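Local coordinates for protein p450 cytochrome, putative (Rippkaea orientalis, PDB 6Y01) that probably binds and carries the molybdenum cofactor, as a Rossmann-fold transport protein of the SLOG superfamily, at residues P16-M21 / Q40-E45; W47-G52 / E60-G65; G65-E70 / A88-I93. One frame throughout, in Å; residues are numbered along the deposited sequence.

Contact 1 of 3, residues P16-M21 / Q40-E45; sequences PIIGVM and QLIALE
Ile18 on strand 17-21 and Ile42 near the end of helix 29-44 mark the closest approach of the two backbones, their CA atoms 7.4 Å apart. Both residues send their CB toward the other segment, as does Val20, two positions further along the strand. The worked example here is a single helix residue serving two strand residues, and Ile42 accounts for more than half of the 120 Å² that the segments bury.

Ile42 is extended at chi2 (165°), which takes CD1 away from the helix toward the strand, and this methyl makes all the closest approaches. It settles between two branch methyls of the strand: Ile18 CG2 lies 3.8 Å from Ile42 CD1, and Val20 CG2 lies 3.7 Å from the same CD1. With CG1 of Ile18 beside the backbone N (chi1 -51°), its CG2 is left anti to N and faces Ile42. Both strand side chains meet the isoleucine at a slant. The interaction is purely apolar, made of methyl against methyl at ordinary van der Waals spacing, and all three residues are buried.

This packing joins the first strand and the helix of the beta-alpha-beta unit that runs on into strand 48-51. Ile42 also touches Leu49 of that next strand and Trp47 just before it. Val20 reaches Val58 and Ala62 on helix 58-68, while Ile18 meets Ile169 on helix 162-176, so three helices gather over this side of strand 17-21.

Contact 2 of 3, residues W47-G52 / E60-G65; sequences WVLLTG and EHASQG
Leu49 sets its CG opposite the backbone N, and the next torsion (chi2 71°) turns CD1 aside and leaves CD2 as the extended branch, anti to CA, which reaches helix 58-68 at the backbone of Ala62 and Ser63. CD2 comes within 3.4 Å of Ala62 O and 3.6 Å of Ser63 CA, and it also meets the Ala62 CB methyl at 4.0 Å. The leucine branch thus lies on the helix backbone itself, beside the Ala62 methyl.

Two residues along the strand, Thr51 has its OG1 between its backbone N and carbonyl carbon (chi1 79°), with CG2 3.9 Å from Ser63 OG. The two hydroxyls do not bond directly. A water lies 2.7 Å from Thr51 OG1 and 2.8 Å from Ser63 OG, and so bridges the two hydroxyls across the contact. Each hydroxyl has a further partner close by in the chain: Gly53 N for Thr51 OG1, and Met59 O, one turn back on the helix, for Ser63 OG.

The axes of strand 48-51 and helix 60-65 run nearly antiparallel, at 162° and 9.0 Å. That is the characteristic layout of a beta-alpha-beta crossover, here strand 48-51, helix 58-68 and strand 73-77, the repeating unit of a Rossmann fold.

Contact 3 of 3, residues G65-E70 / A88-I93; sequences GAKKAE and AVDIAI
Asp90 presents its carboxylate to the ammonium group of Lys67, which comes in at the edge between the two oxygens, close to the carboxylate plane, and uses the syn lone pair of OD2. Lys67 NZ lies 2.8 Å from Asp90 OD2 and makes a second, weak hydrogen bond to Asp90 OD1 at 3.1 Å. The flat group is therefore met by a forked salt bridge, and no second planar side chain stacks on it within the contact. The other flat group involved is the peptide carbonyl of Ala88, whose O lies 3.3 Å from Lys67 CG.

In the Rossmann fold this pairing ties the C-terminal end of helix 58-68 to the loop leading into strand 91-94, the outermost strand of the sheet on that side within the chain. The helix closes with a Schellman motif: Glu70, at positive phi, gives its N to Lys67 O, while Gly71 N returns to Ala66 O.

The lysine reaches its partner by folding back. Bends at chi2 (-44°) and chi3 (-61°) lay its methylenes over Ala88, CG standing 4.1 Å from Ala88 CB, before the last bond straightens toward the acid. Gly71 O takes a further hydrogen bond from NZ, so the same ammonium links the helix end to the loop. With a methionine in place of Lys67, the Asp90 carboxylate would probably be left without this positive mate and Gly71 O without its ammonium donor.

Beyond the lysine, strand residue Ile91 packs on Leu72 of a second subunit. The loop itself is pinned by Thr73, whose OG1 hydrogen-bonds with both Asp90 N and Ala88 O.

How the contacts relate
All three contacts reach the same parallel sheet. Contacts 1 and 2 have centres about 7 Å apart and meet at neighbouring strands: Pro16 O and Val48 N lie 2.8 Å apart, a probable hydrogen bond, and Val20 CG2 packs 3.5 Å from Leu49 CD1. Contacts 2 and 3, about 6 Å between centres, share Gly65 and helix 58-68, with Ser63 CB 3.7 Å from Ala88 CB. Contacts 1 and 3, about 10 Å between centres, meet where Ala43 CB packs 3.7 Å from Ala69 CB, just past helix 58-68. Contacts 1 and 2 belong to successive beta-alpha-beta units, and contact 3 ties the second helix to the loop before an outer strand.

Contact 1 of 3, residues P16-M21 / Q40-E45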
loop_
_atom_site.group_PDB
_atom_site.type_symbol
_atom_site.label_atom_id
_atom_site.label_comp_id
_atom_site.label_asym_id
_atom_site.label_seq_id
_atom_site.Cartn_x
_atom_site.Cartn_y
_atom_site.Cartn_z
ATOM N N PRO D 16 20.714 2.838 -13.939
ATOM C CA PRO D 16 20.271 3.783 -12.916
ATOM C C PRO D 16 18.852 4.268 -13.183
ATOM O O PRO D 16 18.517 4.586 -14.348
ATOM C CB PRO D 16 21.270 4.936 -13.018
ATOM C CG PRO D 16 22.509 4.259 -13.589
ATOM C CD PRO D 16 21.971 3.242 -14.562
ATOM N N ILE D 17 18.038 4.345 -12.132
ATOM C CA ILE D 17 16.692 4.925 -12.164
ATOM C C ILE D 17 16.724 6.219 -11.367
ATOM O O ILE D 17 17.112 6.229 -10.199
ATOM C CB ILE D 17 15.614 4.037 -11.560
ATOM C CG1 ILE D 17 15.440 2.763 -12.334
ATOM C CG2 ILE D 17 14.300 4.800 -11.502
ATOM C CD1 ILE D 17 14.277 1.892 -11.795
ATOM N N ILE D 18 16.410 7.323 -12.028
ATOM C CA ILE D 18 16.419 8.662 -11.416
ATOM C C ILE D 18 14.983 9.092 -11.275
ATOM O O ILE D 18 14.248 9.183 -12.302
ATOM C CB ILE D 18 17.214 9.662 -12.253
ATOM C CG1 ILE D 18 18.600 9.120 -12.609
ATOM C CG2 ILE D 18 17.302 10.991 -11.541
ATOM C CD1 ILE D 18 19.442 8.651 -11.491
ATOM N N GLY D 19 14.552 9.326 -10.027
ATOM C CA GLY D 19 13.215 9.810 -9.772
ATOM C C GLY D 19 13.187 11.310 -9.821
ATOM O O GLY D 19 13.944 11.934 -9.142
ATOM N N VAL D 20 12.316 11.873 -10.630
ATOM C CA VAL D 20 12.130 13.327 -10.710
ATOM C C VAL D 20 10.753 13.636 -10.170
ATOM O O VAL D 20 9.748 13.205 -10.748
ATOM C CB VAL D 20 12.349 13.913 -12.113
ATOM C CG1 VAL D 20 12.051 15.401 -12.095
ATOM C CG2 VAL D 20 13.762 13.621 -12.565
ATOM N N MET D 21 10.731 14.362 -9.057
ATOM C CA MET D 21 9.523 14.759 -8.356
ATOM C C MET D 21 9.408 16.278 -8.520
ATOM O O MET D 21 10.410 16.984 -8.626
ATOM C CB MET D 21 9.631 14.422 -6.823
ATOM C CG MET D 21 9.996 12.996 -6.500
ATOM S SD MET D 21 8.717 11.715 -6.930
ATOM C CE MET D 21 9.640 10.725 -8.103
ATOM N N GLN D 40 15.701 15.195 -20.535
ATOM C CA GLN D 40 16.610 15.009 -21.684
ATOM C C GLN D 40 17.970 14.510 -21.190
ATOM O O GLN D 40 18.502 13.546 -21.717
ATOM C CB GLN D 40 16.808 16.321 -22.461
ATOM C CG GLN D 40 15.575 16.772 -23.179
ATOM C CD GLN D 40 15.776 18.090 -23.878
ATOM O OE1 GLN D 40 16.315 18.101 -24.983
ATOM N NE2 GLN D 40 15.290 19.164 -23.247
ATOM N N LEU D 41 18.539 15.156 -20.160
ATOM C CA LEU D 41 19.907 14.812 -19.712
ATOM C C LEU D 41 19.952 13.407 -19.093
ATOM O O LEU D 41 20.930 12.684 -19.277
ATOM C CB LEU D 41 20.434 15.854 -18.721
ATOM C CG LEU D 41 20.605 17.262 -19.254
ATOM C CD1 LEU D 41 20.949 18.200 -18.126
ATOM C CD2 LEU D 41 21.666 17.328 -20.351
ATOM N N ILE D 42 18.913 13.030 -18.351
ATOM C CA ILE D 42 18.847 11.668 -17.775
ATOM C C ILE D 42 18.841 10.641 -18.921
ATOM O O ILE D 42 19.586 9.670 -18.922
ATOM C CB ILE D 42 17.601 11.571 -16.862
ATOM C CG1 ILE D 42 17.832 12.413 -15.599
ATOM C CG2 ILE D 42 17.243 10.132 -16.549
ATOM C CD1 ILE D 42 16.551 12.674 -14.843
ATOM N N ALA D 43 17.987 10.869 -19.915
ATOM C CA ALA D 43 17.887 9.947 -21.055
ATOM C C ALA D 43 19.211 9.915 -21.829
ATOM O O ALA D 43 19.597 8.824 -22.265
ATOM C CB ALA D 43 16.744 10.371 -21.927
ATOM N N LEU D 44 19.888 11.053 -21.941
ATOM C CA LEU D 44 21.127 11.065 -22.773
ATOM C C LEU D 44 22.241 10.276 -22.070
ATOM O O LEU D 44 23.161 9.808 -22.737
ATOM C CB LEU D 44 21.569 12.498 -23.047
ATOM C CG LEU D 44 20.681 13.235 -24.052
ATOM C CD1 LEU D 44 20.991 14.720 -24.039
ATOM C CD2 LEU D 44 20.818 12.658 -25.472
ATOM N N GLU D 45 22.150 10.091 -20.761
ATOM C CA GLU D 45 23.114 9.254 -20.015
ATOM C C GLU D 45 22.777 7.759 -20.154
ATOM O O GLU D 45 23.554 6.913 -19.636
ATOM C CB GLU D 45 23.107 9.637 -18.530
ATOM C CG GLU D 45 23.632 11.013 -18.254
ATOM C CD GLU D 45 25.093 11.204 -18.623
ATOM O OE1 GLU D 45 25.872 10.197 -18.634
ATOM O OE2 GLU D 45 25.459 12.357 -18.938
#

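Contact 2 of 3, residues W47-G52 / E60-G65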
loop_
_atom_site.group_PDB
_atom_site.type_symbol
_atom_site.label_atom_id
_atom_site.label_comp_id
_atom_site.label_asym_id
_atom_site.label_seq_id
_atom_site.Cartn_x
_atom_site.Cartn_y
_atom_site.Cartn_z
ATOM N N TRP D 47 20.103 6.561 -18.674
ATOM C CA TRP D 47 19.413 6.293 -17.390
ATOM C C TRP D 47 17.917 6.218 -17.614
ATOM O O TRP D 47 17.399 6.745 -18.595
ATOM C CB TRP D 47 19.781 7.365 -16.385
ATOM C CG TRP D 47 21.239 7.450 -16.080
ATOM C CD1 TRP D 47 22.213 6.536 -16.336
ATOM C CD2 TRP D 47 21.894 8.555 -15.462
ATOM N NE1 TRP D 47 23.431 6.989 -15.890
ATOM C CE2 TRP D 47 23.257 8.229 -15.353
ATOM C CE3 TRP D 47 21.452 9.799 -14.998
ATOM C CZ2 TRP D 47 24.197 9.108 -14.837
ATOM C CZ3 TRP D 47 22.394 10.673 -14.512
ATOM C CH2 TRP D 47 23.743 10.319 -14.405
ATOM N N VAL D 48 17.222 5.600 -16.662
ATOM C CA VAL D 48 15.767 5.486 -16.702
ATOM C C VAL D 48 15.178 6.626 -15.881
ATOM O O VAL D 48 15.694 6.895 -14.743
ATOM C CB VAL D 48 15.345 4.118 -16.197
ATOM C CG1 VAL D 48 13.840 4.001 -16.138
ATOM C CG2 VAL D 48 15.946 3.032 -17.072
ATOM N N LEU D 49 14.114 7.241 -16.356
ATOM C CA LEU D 49 13.398 8.283 -15.614
ATOM C C LEU D 49 12.190 7.667 -14.968
ATOM O O LEU D 49 11.423 6.975 -15.606
ATOM C CB LEU D 49 12.925 9.383 -16.557
ATOM C CG LEU D 49 12.036 10.438 -15.897
ATOM C CD1 LEU D 49 12.825 11.292 -14.971
ATOM C CD2 LEU D 49 11.391 11.303 -16.947
ATOM N N LEU D 50 12.052 7.943 -13.656
ATOM C CA LEU D 50 10.848 7.549 -12.891
ATOM C C LEU D 50 10.149 8.790 -12.396
ATOM O O LEU D 50 10.799 9.696 -11.869
ATOM C CB LEU D 50 11.219 6.600 -11.739
ATOM C CG LEU D 50 10.023 6.095 -10.939
ATOM C CD1 LEU D 50 10.383 4.820 -10.206
ATOM C CD2 LEU D 50 9.680 7.090 -9.805
ATOM N N THR D 51 8.847 8.849 -12.577
ATOM C CA THR D 51 8.019 9.917 -11.978
ATOM C C THR D 51 6.744 9.310 -11.420
ATOM O O THR D 51 6.457 8.124 -11.621
ATOM C CB THR D 51 7.632 10.969 -13.038
ATOM O OG1 THR D 51 6.542 10.493 -13.848
ATOM C CG2 THR D 51 8.784 11.506 -13.883
ATOM N N GLY D 52 5.978 10.145 -10.742
ATOM C CA GLY D 52 4.655 9.757 -10.264
ATOM C C GLY D 52 3.598 9.764 -11.362
ATOM O O GLY D 52 2.402 9.597 -11.084
ATOM N N GLU D 60 5.408 15.595 -16.079
ATOM C CA GLU D 60 5.118 15.517 -17.527
ATOM C C GLU D 60 6.212 16.172 -18.318
ATOM O O GLU D 60 6.604 15.601 -19.407
ATOM C CB GLU D 60 3.779 16.176 -17.790
ATOM C CG GLU D 60 3.390 16.170 -19.237
ATOM C CD GLU D 60 3.197 14.800 -19.902
ATOM O OE1 GLU D 60 3.271 13.779 -19.233
ATOM O OE2 GLU D 60 3.054 14.739 -21.098
ATOM N N HIS D 61 6.714 17.316 -17.915
ATOM C CA HIS D 61 7.823 17.955 -18.675
ATOM C C HIS D 61 9.090 17.090 -18.636
ATOM O O HIS D 61 9.775 16.937 -19.658
ATOM C CB HIS D 61 8.091 19.355 -18.141
ATOM C CG HIS D 61 7.166 20.403 -18.575
ATOM N ND1 HIS D 61 5.827 20.427 -18.294
ATOM C CD2 HIS D 61 7.409 21.500 -19.338
ATOM C CE1 HIS D 61 5.263 21.478 -18.883
ATOM N NE2 HIS D 61 6.234 22.169 -19.469
ATOM N N ALA D 62 9.407 16.486 -17.467
ATOM C CA ALA D 62 10.532 15.584 -17.387
ATOM C C ALA D 62 10.326 14.402 -18.347
ATOM O O ALA D 62 11.265 13.996 -19.057
ATOM C CB ALA D 62 10.716 15.117 -15.954
ATOM N N SER D 63 9.152 13.799 -18.355
ATOM C CA SER D 63 8.859 12.614 -19.176
ATOM C C SER D 63 8.980 13.000 -20.650
ATOM O O SER D 63 9.578 12.233 -21.419
ATOM C CB SER D 63 7.488 12.032 -18.883
ATOM O OG SER D 63 7.501 11.486 -17.594
ATOM N N GLN D 64 8.429 14.142 -21.051
ATOM C CA GLN D 64 8.551 14.584 -22.453
ATOM C C GLN D 64 10.025 14.828 -22.780
ATOM O O GLN D 64 10.444 14.561 -23.919
ATOM C CB GLN D 64 7.691 15.808 -22.693
ATOM C CG GLN D 64 6.196 15.499 -22.718
ATOM C CD GLN D 64 5.326 16.588 -23.282
ATOM O OE1 GLN D 64 5.784 17.427 -24.081
ATOM N NE2 GLN D 64 4.036 16.571 -22.999
ATOM N N GLY D 65 10.802 15.403 -21.887
ATOM C CA GLY D 65 12.241 15.605 -22.094
ATOM C C GLY D 65 12.968 14.305 -22.361
ATOM O O GLY D 65 13.758 14.186 -23.303
HETATM O O HOH W 1 7.455 9.188 -16.003
#

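Contact 3 of 3, residues G65-E70 / A88-I93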
loop_
_atom_site.group_PDB
_atom_site.type_symbol
_atom_site.label_atom_id
_atom_site.label_comp_id
_atom_site.label_asym_id
_atom_site.label_seq_id
_atom_site.Cartn_x
_atom_site.Cartn_y
_atom_site.Cartn_z
ATOM N N GLY D 65 10.802 15.403 -21.887
ATOM C CA GLY D 65 12.241 15.605 -22.094
ATOM C C GLY D 65 12.968 14.305 -22.361
ATOM O O GLY D 65 13.758 14.186 -23.303
ATOM N N ALA D 66 12.694 13.305 -21.531
ATOM C CA ALA D 66 13.335 12.000 -21.656
ATOM C C ALA D 66 12.925 11.397 -22.998
ATOM O O ALA D 66 13.771 10.801 -23.681
ATOM C CB ALA D 66 12.990 11.076 -20.479
ATOM N N LYS D 67 11.645 11.491 -23.355
ATOM C CA LYS D 67 11.219 10.896 -24.636
ATOM C C LYS D 67 11.852 11.587 -25.836
ATOM O O LYS D 67 12.184 10.926 -26.845
ATOM C CB LYS D 67 9.702 10.909 -24.763
ATOM C CG LYS D 67 8.980 9.966 -23.817
ATOM C CD LYS D 67 9.630 8.599 -23.720
ATOM C CE LYS D 67 9.687 7.838 -25.016
ATOM N NZ LYS D 67 10.412 6.545 -24.820
ATOM N N LYS D 68 12.080 12.892 -25.727
ATOM C CA LYS D 68 12.719 13.652 -26.818
ATOM C C LYS D 68 14.101 13.063 -27.067
ATOM O O LYS D 68 14.548 13.017 -28.213
ATOM C CB LYS D 68 12.841 15.136 -26.468
ATOM C CG LYS D 68 13.482 15.984 -27.548
ATOM C CD LYS D 68 13.821 17.388 -27.090
ATOM N N ALA D 69 14.766 12.580 -26.009
ATOM C CA ALA D 69 16.110 11.981 -26.089
ATOM C C ALA D 69 16.064 10.451 -26.114
ATOM O O ALA D 69 17.102 9.815 -25.892
ATOM C CB ALA D 69 16.965 12.511 -24.970
ATOM N N GLU D 70 14.902 9.888 -26.421
ATOM C CA GLU D 70 14.684 8.447 -26.663
ATOM C C GLU D 70 14.984 7.615 -25.404
ATOM O O GLU D 70 15.343 6.453 -25.516
ATOM C CB GLU D 70 15.460 8.006 -27.894
ATOM C CG GLU D 70 15.064 8.783 -29.145
ATOM C CD GLU D 70 15.707 8.332 -30.414
ATOM O OE1 GLU D 70 16.887 7.902 -30.408
ATOM O OE2 GLU D 70 14.998 8.451 -31.388
ATOM N N ALA D 88 3.804 10.317 -22.822
ATOM C CA ALA D 88 5.265 10.376 -22.552
ATOM C C ALA D 88 5.745 9.349 -21.513
ATOM O O ALA D 88 6.965 9.227 -21.307
ATOM C CB ALA D 88 5.664 11.735 -22.123
ATOM N N VAL D 89 4.809 8.560 -20.983
ATOM C CA VAL D 89 5.135 7.488 -20.020
ATOM C C VAL D 89 5.150 6.175 -20.763
ATOM O O VAL D 89 4.081 5.768 -21.285
ATOM C CB VAL D 89 4.090 7.423 -18.895
ATOM C CG1 VAL D 89 4.321 6.156 -18.002
ATOM C CG2 VAL D 89 4.069 8.730 -18.098
ATOM N N ASP D 90 6.275 5.484 -20.801
ATOM C CA ASP D 90 6.377 4.184 -21.538
ATOM C C ASP D 90 5.792 3.021 -20.719
ATOM O O ASP D 90 5.123 2.148 -21.277
ATOM C CB ASP D 90 7.828 3.839 -21.832
ATOM C CG ASP D 90 8.497 4.798 -22.783
ATOM O OD1 ASP D 90 7.821 5.254 -23.741
ATOM O OD2 ASP D 90 9.670 5.168 -22.547
ATOM N N ILE D 91 6.069 3.027 -19.401
ATOM C CA ILE D 91 5.669 1.922 -18.513
ATOM C C ILE D 91 4.827 2.505 -17.379
ATOM O O ILE D 91 5.345 3.279 -16.594
ATOM C CB ILE D 91 6.911 1.200 -17.938
ATOM C CG1 ILE D 91 7.836 0.660 -19.036
ATOM C CG2 ILE D 91 6.479 0.106 -16.930
ATOM C CD1 ILE D 91 7.207 -0.377 -19.891
ATOM N N ALA D 92 3.560 2.205 -17.398
ATOM C CA ALA D 92 2.594 2.677 -16.391
ATOM C C ALA D 92 2.427 1.604 -15.319
ATOM O O ALA D 92 1.780 0.576 -15.546
ATOM C CB ALA D 92 1.284 2.996 -17.056
ATOM N N ILE D 93 2.989 1.891 -14.138
ATOM C CA ILE D 93 2.783 1.015 -12.970
ATOM C C ILE D 93 1.557 1.562 -12.254
ATOM O O ILE D 93 1.596 2.677 -11.748
ATOM C CB ILE D 93 4.019 1.015 -12.069
ATOM C CG1 ILE D 93 5.283 0.641 -12.815
ATOM C CG2 ILE D 93 3.802 0.136 -10.824
ATOM C CD1 ILE D 93 5.252 -0.703 -13.457
#